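PDB 1TU7: glutathione S-transferase 2 from Onchocerca volvulus, which conjugates glutathione to electrophilic compounds as a homodimeric pi-class transferase and appears to play a central role in the parasite's detoxification system. Local coordinates for residues E92-L97 / F155-V160; G123-F128 / P173-F178. All coordinates share one frame; numbering follows the deposited sequence.

How the interactions relate
The thioredoxin-like N-terminal domain comes first in the chain, and both contacts belong to the helical domain that follows. Helix 81-107 supplies residues 92-97 and helix 109-132 supplies residues 123-128. Helix 149-164 then returns to the first, so interaction 1 closes a loop of 57 intervening residues, most of them helical. Helix 173-183 pairs in turn with the second, closing the 44-residue loop of interaction 2. The four segments alternate, so the two loops cross and four helices are tied into one bundle. The contact centres lie 11 Å apart and meet where Phe-128 CZ approaches Gly-93 O (3.4 Å) and Leu-158 CD1 approaches Leu-175 O (3.7 Å).

Interaction 1: residues E92-L97 / F155-V160; sequences EGVRDL and FEELDV. With GSH (glutathione), chain E.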
loop_
_atom_site.group_PDB
_atom_site.type_symbol
_atom_site.label_atom_id
_atom_site.label_comp_id
_atom_site.label_asym_id
_atom_site.label_seq_id
_atom_site.Cartn_x
_atom_site.Cartn_y
_atom_site.Cartn_z
ATOM N N GLU A 92 -2.218 -5.632 -3.288
ATOM C CA GLU A 92 -1.070 -4.753 -3.469
ATOM C C GLU A 92 -0.607 -4.723 -4.921
ATOM O O GLU A 92 -0.202 -3.669 -5.427
ATOM C CB GLU A 92 0.081 -5.127 -2.543
ATOM C CG GLU A 92 -0.189 -4.824 -1.072
ATOM C CD GLU A 92 -0.320 -3.342 -0.804
ATOM O OE1 GLU A 92 -1.440 -2.906 -0.517
ATOM O OE2 GLU A 92 0.708 -2.639 -1.001
ATOM N N GLY A 93 -0.638 -5.869 -5.593
ATOM C CA GLY A 93 -0.353 -5.867 -7.018
ATOM C C GLY A 93 -1.343 -5.031 -7.789
ATOM O O GLY A 93 -0.983 -4.330 -8.707
ATOM N N VAL A 94 -2.614 -5.089 -7.414
ATOM C CA VAL A 94 -3.624 -4.265 -8.078
ATOM C C VAL A 94 -3.317 -2.802 -7.875
ATOM O O VAL A 94 -3.395 -2.011 -8.809
ATOM C CB VAL A 94 -5.041 -4.624 -7.574
ATOM C CG1 VAL A 94 -6.078 -3.699 -8.170
ATOM C CG2 VAL A 94 -5.364 -6.083 -7.940
ATOM N N ARG A 95 -2.930 -2.455 -6.653
ATOM C CA ARG A 95 -2.591 -1.057 -6.353
ATOM C C ARG A 95 -1.399 -0.595 -7.172
ATOM O O ARG A 95 -1.373 0.565 -7.630
ATOM C CB ARG A 95 -2.347 -0.889 -4.866
ATOM C CG ARG A 95 -3.606 -1.018 -4.075
ATOM C CD ARG A 95 -3.383 -1.180 -2.613
ATOM N NE ARG A 95 -2.935 0.056 -2.006
ATOM C CZ ARG A 95 -3.737 0.939 -1.382
ATOM N NH1 ARG A 95 -5.047 0.749 -1.291
ATOM N NH2 ARG A 95 -3.203 2.030 -0.862
ATOM N N ASP A 96 -0.435 -1.462 -7.412
ATOM C CA ASP A 96 0.702 -1.088 -8.258
ATOM C C ASP A 96 0.242 -0.775 -9.685
ATOM O O ASP A 96 0.742 0.173 -10.307
ATOM C CB ASP A 96 1.765 -2.151 -8.322
ATOM C CG ASP A 96 2.661 -2.182 -7.136
ATOM O OD1 ASP A 96 2.751 -1.191 -6.400
ATOM O OD2 ASP A 96 3.275 -3.213 -6.888
ATOM N N LEU A 97 -0.668 -1.579 -10.245
ATOM C CA LEU A 97 -1.187 -1.277 -11.569
ATOM C C LEU A 97 -1.893 0.057 -11.513
ATOM O O LEU A 97 -1.770 0.853 -12.430
ATOM C CB LEU A 97 -2.104 -2.368 -12.087
ATOM C CG LEU A 97 -2.712 -2.106 -13.462
ATOM C CD1 LEU A 97 -1.644 -1.810 -14.489
ATOM C CD2 LEU A 97 -3.566 -3.296 -13.876
ATOM N N PHE A 155 -11.744 -6.118 -9.471
ATOM C CA PHE A 155 -12.890 -5.777 -10.292
ATOM C C PHE A 155 -12.801 -4.333 -10.775
ATOM O O PHE A 155 -12.924 -4.045 -11.972
ATOM C CB PHE A 155 -14.193 -6.018 -9.521
ATOM C CG PHE A 155 -15.436 -5.557 -10.246
ATOM C CD1 PHE A 155 -16.405 -4.837 -9.579
ATOM C CD2 PHE A 155 -15.651 -5.871 -11.579
ATOM C CE1 PHE A 155 -17.537 -4.403 -10.202
ATOM C CE2 PHE A 155 -16.799 -5.459 -12.217
ATOM C CZ PHE A 155 -17.746 -4.730 -11.529
ATOM N N GLU A 156 -12.591 -3.403 -9.869
ATOM C CA GLU A 156 -12.525 -2.008 -10.252
ATOM C C GLU A 156 -11.364 -1.747 -11.201
ATOM O O GLU A 156 -11.514 -1.045 -12.184
ATOM C CB GLU A 156 -12.416 -1.124 -9.004
ATOM C CG GLU A 156 -12.234 0.354 -9.312
ATOM C CD GLU A 156 -13.430 1.071 -9.908
ATOM O OE1 GLU A 156 -14.480 0.419 -10.139
ATOM O OE2 GLU A 156 -13.300 2.318 -10.100
ATOM N N GLU A 157 -10.214 -2.337 -10.936
ATOM C CA GLU A 157 -9.046 -2.091 -11.793
ATOM C C GLU A 157 -9.291 -2.611 -13.190
ATOM O O GLU A 157 -8.937 -1.936 -14.178
ATOM C CB GLU A 157 -7.781 -2.677 -11.182
ATOM C CG GLU A 157 -6.533 -1.987 -11.689
ATOM C CD GLU A 157 -6.489 -0.554 -11.250
ATOM O OE1 GLU A 157 -7.086 -0.172 -10.217
ATOM O OE2 GLU A 157 -5.828 0.227 -11.958
ATOM N N LEU A 158 -9.900 -3.777 -13.317
ATOM C CA LEU A 158 -10.244 -4.314 -14.636
ATOM C C LEU A 158 -11.289 -3.431 -15.308
ATOM O O LEU A 158 -11.227 -3.203 -16.513
ATOM C CB LEU A 158 -10.770 -5.733 -14.523
ATOM C CG LEU A 158 -9.732 -6.741 -14.023
ATOM C CD1 LEU A 158 -10.389 -8.068 -13.827
ATOM C CD2 LEU A 158 -8.486 -6.839 -14.910
ATOM N N ASP A 159 -12.250 -2.930 -14.554
ATOM C CA ASP A 159 -13.327 -2.141 -15.125
ATOM C C ASP A 159 -12.781 -0.829 -15.675
ATOM O O ASP A 159 -13.083 -0.440 -16.793
ATOM C CB ASP A 159 -14.404 -1.905 -14.087
ATOM C CG ASP A 159 -15.688 -1.458 -14.700
ATOM O OD1 ASP A 159 -16.381 -2.325 -15.274
ATOM O OD2 ASP A 159 -16.037 -0.275 -14.697
ATOM N N VAL A 160 -11.950 -0.145 -14.906
ATOM C CA VAL A 160 -11.405 1.130 -15.402
ATOM C C VAL A 160 -10.499 0.908 -16.590
ATOM O O VAL A 160 -10.469 1.721 -17.519
ATOM C CB VAL A 160 -10.719 1.969 -14.313
ATOM C CG1 VAL A 160 -11.659 2.200 -13.149
ATOM C CG2 VAL A 160 -9.412 1.414 -13.896
HETATM N N1 GSH E . 4.532 -2.431 -4.412
HETATM C CA1 GSH E . 5.812 -3.040 -4.473
HETATM C C1 GSH E . 6.278 -3.526 -3.196
HETATM O O11 GSH E . 6.957 -4.552 -2.923
HETATM O O12 GSH E . 6.030 -2.675 -2.204
HETATM C CB1 GSH E . 6.860 -2.449 -5.366
HETATM C CG1 GSH E . 8.047 -3.363 -5.700
HETATM C CD1 GSH E . 9.061 -2.653 -6.569
HETATM O OE1 GSH E . 8.767 -1.430 -7.087
HETATM N N2 GSH E . 10.192 -3.286 -6.798
HETATM C CA2 GSH E . 11.302 -2.686 -7.523
HETATM C C2 GSH E . 11.767 -3.690 -8.512
HETATM O O2 GSH E . 11.710 -5.009 -8.184
HETATM C CB2 GSH E . 12.469 -2.423 -6.594
HETATM S SG2 GSH E . 12.109 -1.134 -5.384
HETATM N N3 GSH E . 12.259 -3.300 -9.661
HETATM C CA3 GSH E . 12.919 -4.253 -10.545
HETATM C C3 GSH E . 12.148 -4.420 -11.827
HETATM O O31 GSH E . 12.739 -5.119 -12.906
HETATM O O32 GSH E . 10.934 -3.946 -11.985
#
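Val-94 and Leu-97, one turn apart on helix 81-107, receive Glu-157 of helix 149-164 inside the all-helical C-terminal domain of the glutathione transferase fold. Glu-157 illustrates how a buried acid can serve as both packing and polar link. Its CB lies 3.6 Å from CG1 of Val-94, the two side chains lying alongside in opposing directions. With CG anti to the backbone N (chi1 -156°), the next methylene lies 3.9 Å from Leu-97 CD2 and equally far from Val-94 CG1. A bend at chi2 (65°) turns the carboxylate out of line with the start of the chain. OE1 is hydrogen-bonded to ND1 of His-98 and OE2 to NE2 of His-161, so both buried oxygens have a partner. Glu-157 OE2 also passes 4.0 Å from Leu-97 C.

Helix 81-107 also serves the glutathione sites. Arg-95 is hydrogen-bonded through NH1 to Ser-63 OG and through NH2 to O11 of a different glutathione from the one Asp-96 meets. Asp-96 reaches the glutathione held by the second subunit, and its OD2 also bonds Gln-62 NE2 of that subunit. The ligand's amine N1 gives hydrogen bonds to Asp-96 OD1 and OD2, each 2.9 Å long.

Interaction 2: residues G123-F128 / P173-F178; sequences GELAKF and PLLKVF. Unlike the reference sequence in segment 173-178: Val-177 (reference Ala).
Chi1 near -65° places CG of Leu-175 beside its own backbone N, and chi2 of 176° sets CD1 anti to CA, with CD2 branching from CG, so that both methyls face Leu-125 and Phe-128 on helix 109-132. The case shows how one branched side chain can carry the contact between two helix segments. CD1 comes within 3.4 Å of the carbonyl O of Leu-125, a close approach to the backbone itself, and lies 4.1 Å from CB of the same residue. Both methyls border Phe-128 CB, CD2 at 4.0 Å, while CD1 also meets Leu-125. Phe-128 contributes its CB and backbone here, not its ring: its CG also stands beside the backbone N (chi1 -64°), which leads the aromatic group away from Leu-175 towards helix 81-107.

No hydrogen bond joins the two segments, but a polar link lies next to the apolar one. Both carboxylate oxygens of Glu-129 accept hydrogen bonds from the first turn of helix 173-183, OE1 from the backbone N of Leu-174 and OE2 from that of Leu-175. On another side of helix 109-132, Lys-127 NZ gives a 3.1 Å hydrogen bond, part of a salt bridge, to Glu-124 OE1 on its syn lone pair, and it also bonds the carbonyl of Phe-47 of the second subunit.

The contact lies away from the glutathione site and is structural packing. Helix 149-164 packs against both segments, with Leu-158 touching Leu-125 and Phe-178, while the Phe-128 ring fits against Val-94 and Leu-97 of helix 81-107.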
loop_
_atom_site.group_PDB
_atom_site.type_symbol
_atom_site.label_atom_id
_atom_site.label_comp_id
_atom_site.label_asym_id
_atom_site.label_seq_id
_atom_site.Cartn_x
_atom_site.Cartn_y
_atom_site.Cartn_z
ATOM N N GLY A 123 1.375 -6.788 -20.415
ATOM C CA GLY A 123 2.252 -7.510 -19.515
ATOM C C GLY A 123 1.820 -7.417 -18.072
ATOM O O GLY A 123 2.042 -8.343 -17.269
ATOM N N GLU A 124 1.229 -6.287 -17.711
ATOM C CA GLU A 124 0.747 -6.151 -16.344
ATOM C C GLU A 124 -0.470 -7.032 -16.120
ATOM O O GLU A 124 -0.546 -7.718 -15.099
ATOM C CB GLU A 124 0.460 -4.690 -16.009
ATOM C CG GLU A 124 1.725 -3.837 -15.984
ATOM C CD GLU A 124 2.819 -4.507 -15.192
ATOM O OE1 GLU A 124 3.861 -4.905 -15.798
ATOM O OE2 GLU A 124 2.620 -4.708 -13.982
ATOM N N LEU A 125 -1.402 -7.053 -17.062
ATOM C CA LEU A 125 -2.556 -7.927 -16.925
ATOM C C LEU A 125 -2.167 -9.384 -16.929
ATOM O O LEU A 125 -2.772 -10.185 -16.233
ATOM C CB LEU A 125 -3.573 -7.671 -18.037
ATOM C CG LEU A 125 -4.252 -6.311 -18.022
ATOM C CD1 LEU A 125 -5.111 -6.107 -19.250
ATOM C CD2 LEU A 125 -5.149 -6.144 -16.758
ATOM N N ALA A 126 -1.150 -9.721 -17.708
ATOM C CA ALA A 126 -0.695 -11.097 -17.758
ATOM C C ALA A 126 -0.286 -11.605 -16.394
ATOM O O ALA A 126 -0.494 -12.778 -16.068
ATOM C CB ALA A 126 0.452 -11.235 -18.729
ATOM N N LYS A 127 0.296 -10.737 -15.569
ATOM C CA LYS A 127 0.709 -11.140 -14.237
ATOM C C LYS A 127 -0.516 -11.544 -13.425
ATOM O O LYS A 127 -0.488 -12.505 -12.668
ATOM C CB LYS A 127 1.450 -9.990 -13.536
ATOM C CG LYS A 127 2.804 -9.726 -14.129
ATOM C CD LYS A 127 3.380 -8.360 -13.713
ATOM C CE LYS A 127 4.756 -8.147 -14.335
ATOM N NZ LYS A 127 5.381 -6.870 -13.872
ATOM N N PHE A 128 -1.592 -10.781 -13.556
ATOM C CA PHE A 128 -2.851 -11.106 -12.866
ATOM C C PHE A 128 -3.554 -12.361 -13.390
ATOM O O PHE A 128 -4.123 -13.111 -12.612
ATOM C CB PHE A 128 -3.823 -9.941 -12.892
ATOM C CG PHE A 128 -3.341 -8.759 -12.163
ATOM C CD1 PHE A 128 -2.933 -7.640 -12.814
ATOM C CD2 PHE A 128 -3.250 -8.806 -10.772
ATOM C CE1 PHE A 128 -2.478 -6.550 -12.104
ATOM C CE2 PHE A 128 -2.806 -7.732 -10.072
ATOM C CZ PHE A 128 -2.401 -6.616 -10.748
ATOM N N PRO A 173 -8.616 -14.534 -20.597
ATOM C CA PRO A 173 -9.954 -15.076 -20.364
ATOM C C PRO A 173 -10.355 -15.223 -18.898
ATOM O O PRO A 173 -11.530 -15.042 -18.563
ATOM C CB PRO A 173 -9.901 -16.427 -21.094
ATOM C CG PRO A 173 -8.454 -16.751 -21.164
ATOM C CD PRO A 173 -7.723 -15.486 -21.274
ATOM N N LEU A 174 -9.420 -15.569 -18.028
ATOM C CA LEU A 174 -9.763 -15.654 -16.602
ATOM C C LEU A 174 -10.138 -14.265 -16.064
ATOM O O LEU A 174 -11.113 -14.119 -15.348
ATOM C CB LEU A 174 -8.641 -16.240 -15.768
ATOM C CG LEU A 174 -8.193 -17.669 -16.125
ATOM C CD1 LEU A 174 -7.012 -18.098 -15.276
ATOM C CD2 LEU A 174 -9.323 -18.633 -15.959
ATOM N N LEU A 175 -9.399 -13.244 -16.451
ATOM C CA LEU A 175 -9.724 -11.889 -16.023
ATOM C C LEU A 175 -11.023 -11.396 -16.596
ATOM O O LEU A 175 -11.809 -10.753 -15.905
ATOM C CB LEU A 175 -8.609 -10.934 -16.371
ATOM C CG LEU A 175 -7.279 -11.155 -15.668
ATOM C CD1 LEU A 175 -6.220 -10.178 -16.180
ATOM C CD2 LEU A 175 -7.427 -11.046 -14.176
ATOM N N LYS A 176 -11.252 -11.665 -17.880
ATOM C CA LYS A 176 -12.468 -11.218 -18.550
ATOM C C LYS A 176 -13.688 -11.863 -17.864
ATOM O O LYS A 176 -14.658 -11.158 -17.575
ATOM C CB LYS A 176 -12.420 -11.569 -20.041
ATOM C CG LYS A 176 -13.629 -11.023 -20.826
ATOM C CD LYS A 176 -13.602 -11.467 -22.280
ATOM C CE LYS A 176 -14.833 -11.032 -23.030
ATOM N NZ LYS A 176 -14.868 -9.582 -23.222
ATOM N N VAL A 177 -13.608 -13.166 -17.585
ATOM C CA VAL A 177 -14.720 -13.876 -16.949
ATOM C C VAL A 177 -14.913 -13.414 -15.501
ATOM O O VAL A 177 -16.043 -13.253 -15.032
ATOM C CB VAL A 177 -14.489 -15.399 -17.034
ATOM C CG1 VAL A 177 -15.508 -16.176 -16.247
ATOM C CG2 VAL A 177 -14.548 -15.784 -18.487
ATOM N N PHE A 178 -13.799 -13.169 -14.815
ATOM C CA PHE A 178 -13.870 -12.660 -13.445
ATOM C C PHE A 178 -14.568 -11.287 -13.395
ATOM O O PHE A 178 -15.407 -11.028 -12.538
ATOM C CB PHE A 178 -12.471 -12.584 -12.817
ATOM C CG PHE A 178 -12.427 -11.811 -11.526
ATOM C CD1 PHE A 178 -12.217 -10.431 -11.517
ATOM C CD2 PHE A 178 -12.612 -12.457 -10.323
ATOM C CE1 PHE A 178 -12.216 -9.745 -10.323
ATOM C CE2 PHE A 178 -12.606 -11.760 -9.148
ATOM C CZ PHE A 178 -12.400 -10.396 -9.136
#